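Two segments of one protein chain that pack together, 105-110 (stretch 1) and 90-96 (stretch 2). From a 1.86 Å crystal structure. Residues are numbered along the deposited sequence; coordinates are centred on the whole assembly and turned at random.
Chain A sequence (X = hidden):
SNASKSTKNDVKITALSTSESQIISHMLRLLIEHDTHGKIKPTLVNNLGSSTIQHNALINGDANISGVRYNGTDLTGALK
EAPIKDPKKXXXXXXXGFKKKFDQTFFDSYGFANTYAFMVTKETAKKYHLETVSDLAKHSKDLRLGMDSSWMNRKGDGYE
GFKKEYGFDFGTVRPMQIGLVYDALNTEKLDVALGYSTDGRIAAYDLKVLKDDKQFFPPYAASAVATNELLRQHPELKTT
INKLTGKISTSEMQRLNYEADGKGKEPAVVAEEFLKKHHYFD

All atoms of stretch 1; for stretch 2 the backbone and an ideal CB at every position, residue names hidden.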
# COMPACT_ATOMS: atom_id res chain seq x y z
N THR A 105 11.95 -3.45 -13.49
CA THR A 105 12.50 -3.47 -12.16
C THR A 105 11.38 -3.16 -11.18
O THR A 105 10.78 -2.06 -11.19
CB THR A 105 13.65 -2.46 -12.04
OG1 THR A 105 14.74 -2.91 -12.85
CG2 THR A 105 14.11 -2.31 -10.57
N PHE A 106 11.08 -4.15 -10.34
CA PHE A 106 10.15 -3.93 -9.22
C PHE A 106 11.08 -3.56 -8.05
O PHE A 106 11.80 -4.42 -7.57
CB PHE A 106 9.32 -5.22 -8.96
CG PHE A 106 8.11 -5.03 -8.08
CD1 PHE A 106 6.82 -5.16 -8.63
CD2 PHE A 106 8.24 -4.78 -6.71
CE1 PHE A 106 5.68 -5.00 -7.83
CE2 PHE A 106 7.12 -4.65 -5.90
CZ PHE A 106 5.83 -4.76 -6.47
N PHE A 107 11.06 -2.29 -7.62
CA PHE A 107 12.06 -1.79 -6.64
C PHE A 107 11.86 -2.40 -5.27
O PHE A 107 10.79 -2.96 -4.97
CB PHE A 107 12.04 -0.26 -6.56
CG PHE A 107 12.71 0.40 -7.75
CD1 PHE A 107 14.02 0.88 -7.65
CD2 PHE A 107 12.03 0.51 -8.96
CE1 PHE A 107 14.65 1.48 -8.74
CE2 PHE A 107 12.65 1.10 -10.08
CZ PHE A 107 13.94 1.59 -9.96
N ASP A 108 12.91 -2.34 -4.47
CA ASP A 108 12.78 -2.60 -3.03
C ASP A 108 11.69 -1.67 -2.48
O ASP A 108 11.46 -0.60 -3.01
CB ASP A 108 14.09 -2.36 -2.29
CG ASP A 108 15.12 -3.47 -2.53
OD1 ASP A 108 14.80 -4.53 -3.11
OD2 ASP A 108 16.28 -3.28 -2.12
N SER A 109 11.02 -2.09 -1.41
CA SER A 109 9.87 -1.36 -0.91
C SER A 109 10.15 0.03 -0.40
O SER A 109 11.23 0.32 0.17
CB SER A 109 9.15 -2.17 0.18
OG SER A 109 8.03 -1.45 0.72
N TYR A 110 9.19 0.91 -0.63
CA TYR A 110 9.15 2.22 0.04
C TYR A 110 9.29 2.13 1.57
O TYR A 110 9.76 3.07 2.22
CB TYR A 110 7.85 2.92 -0.29
CG TYR A 110 7.78 3.40 -1.72
CD1 TYR A 110 8.73 4.28 -2.23
CD2 TYR A 110 6.73 2.98 -2.55
CE1 TYR A 110 8.64 4.73 -3.53
CE2 TYR A 110 6.62 3.40 -3.86
CZ TYR A 110 7.59 4.27 -4.34
OH TYR A 110 7.49 4.71 -5.63
N UNK A 90 8.53 -13.63 -0.91
CA UNK A 90 7.52 -13.03 -1.78
C UNK A 90 8.12 -11.90 -2.60
O UNK A 90 7.80 -11.75 -3.79
CB UNK A 90 6.34 -12.51 -0.96
N UNK A 91 8.96 -11.08 -1.98
CA UNK A 91 9.54 -9.93 -2.69
C UNK A 91 10.56 -10.41 -3.74
O UNK A 91 10.59 -9.91 -4.86
CB UNK A 91 10.21 -8.97 -1.70
N UNK A 92 11.39 -11.37 -3.36
CA UNK A 92 12.34 -11.95 -4.30
C UNK A 92 11.62 -12.55 -5.53
O UNK A 92 12.04 -12.32 -6.68
CB UNK A 92 13.18 -13.02 -3.60
N UNK A 93 10.57 -13.32 -5.30
CA UNK A 93 9.78 -13.90 -6.40
C UNK A 93 9.18 -12.80 -7.28
O UNK A 93 9.15 -12.93 -8.49
CB UNK A 93 8.67 -14.79 -5.85
N UNK A 94 8.69 -11.73 -6.67
CA UNK A 94 8.15 -10.61 -7.44
C UNK A 94 9.21 -9.90 -8.30
O UNK A 94 8.98 -9.58 -9.48
CB UNK A 94 7.51 -9.60 -6.49
N UNK A 95 10.37 -9.64 -7.72
CA UNK A 95 11.41 -8.91 -8.45
C UNK A 95 11.99 -9.74 -9.61
O UNK A 95 12.21 -9.21 -10.70
CB UNK A 95 12.53 -8.50 -7.49
N UNK A 96 12.17 -11.04 -9.36
CA UNK A 96 12.72 -11.97 -10.36
C UNK A 96 11.72 -12.08 -11.53
O UNK A 96 12.08 -11.96 -12.69
CB UNK A 96 12.99 -13.34 -9.74

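Stretch 2 is one unbroken run of helix, with phi near -65° and psi near -43° throughout, so each position must first tolerate helical backbone, and its side chain is then chosen by where CA-to-CB points. Across from it, stretch 1 offers three things: the flat ring of Phe-106, two backbone carbonyls, of Phe-106 and Phe-107, and the carboxylate of Asp-108.

Position 90 has nothing of stretch 1 within 5.5 Å of its ideal CB. This contact therefore sets no requirement there, and many helix-compatible residues would suit. The deposited residue is Ala-90, whose part is played by its backbone: its O accepts the helical bond from the N of position 94, at 3.0 Å.

Position 91 points sideways, and its ideal CB also touches nothing. The ring of Phe-106 and the backbone leading to Ser-109 lie beyond, a setting best met by a long, flexible, largely apolar side chain; methionine suits well, and the aliphatic part of a lysine or glutamine could also run that way. The residue is Met-91, present as selenomethionine. With chi1 t and chi2 p, its end bends nearer to stretch 1, bringing SE to 3.9 Å from Phe-106 CE2. The selenium approaches the ring obliquely, 58° off the normal, while Met-91 CE reaches on to 4.1 Å from Ser-109 CB and packs against that residue.

Positions 92 and 93 are out of reach of stretch 1, which leaves both free as far as this contact goes. They are Ile-92 and Ala-93.

Position 94 points toward stretch 1, with its ideal CB 4.9 Å from Phe-106 CG. A short branch with a methyl, as in threonine or valine, can lie on the ring; alanine or serine would fit but cover it less. The residue is Thr-94. Its methyl sits over one face of the ring, CG2 lying 3.7 Å from the centroid of Phe-106 and only 13° off the normal, a CH-pi contact. The hydroxyl turns back to its own helix, where Thr-94 OG1 donates to Ala-90 O at 2.7 Å, so the polar atom is satisfied without disturbing the apolar packing.

Position 95 starts sideways, its ideal CB 4.1 Å from Phe-106 O, with Phe-107 O and the Asp-108 carboxylate also within range of a longer side chain. A donor on a flexible arm is wanted: glutamine, lysine or arginine could each answer. Gln-95 extends with chi1 m and chi2 t, and its NE2 donates to Asp-108 OD1 at 3.0 Å with a good angle of 161°. Gln-95 NE2 also makes weak bonds to Phe-106 O at 3.2 Å and Phe-107 O at 3.5 Å. Even the backbone contributes, because a water donates to Gln-95 O at 2.6 Å and accepts from Phe-106 N at 2.9 Å, tying helix to strand.

Position 96 turns out of reach, and this contact sets no requirement there; the residue is Gln-96.

The rule is economical: one methyl for the ring face, one long apolar arm, one amide for the acceptors.

Stretch 2 (90-96) AMIATQQ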
# COMPACT_ATOMS: atom_id res chain seq x y z
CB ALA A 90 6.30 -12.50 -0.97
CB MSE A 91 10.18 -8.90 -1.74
CG MSE A 91 10.73 -7.66 -2.49
SE MSE A 91 9.38 -6.76 -3.60
CE MSE A 91 8.90 -5.43 -2.28
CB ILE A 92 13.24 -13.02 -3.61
CG1 ILE A 92 14.24 -12.33 -2.66
CG2 ILE A 92 14.00 -13.87 -4.67
CD1 ILE A 92 14.90 -13.27 -1.63
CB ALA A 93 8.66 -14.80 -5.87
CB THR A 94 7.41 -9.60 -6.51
OG1 THR A 94 6.47 -10.32 -5.72
CG2 THR A 94 6.65 -8.56 -7.33
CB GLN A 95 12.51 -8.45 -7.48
CG GLN A 95 12.00 -7.38 -6.54
CD GLN A 95 12.95 -7.03 -5.41
OE1 GLN A 95 13.77 -7.85 -4.98
NE2 GLN A 95 12.83 -5.79 -4.91
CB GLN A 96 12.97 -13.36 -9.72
CG GLN A 96 14.21 -13.44 -8.81
CD GLN A 96 14.39 -14.82 -8.13
OE1 GLN A 96 13.44 -15.61 -8.00
NE2 GLN A 96 15.63 -15.10 -7.68
O HOH W 1 12.34 -6.61 -11.04
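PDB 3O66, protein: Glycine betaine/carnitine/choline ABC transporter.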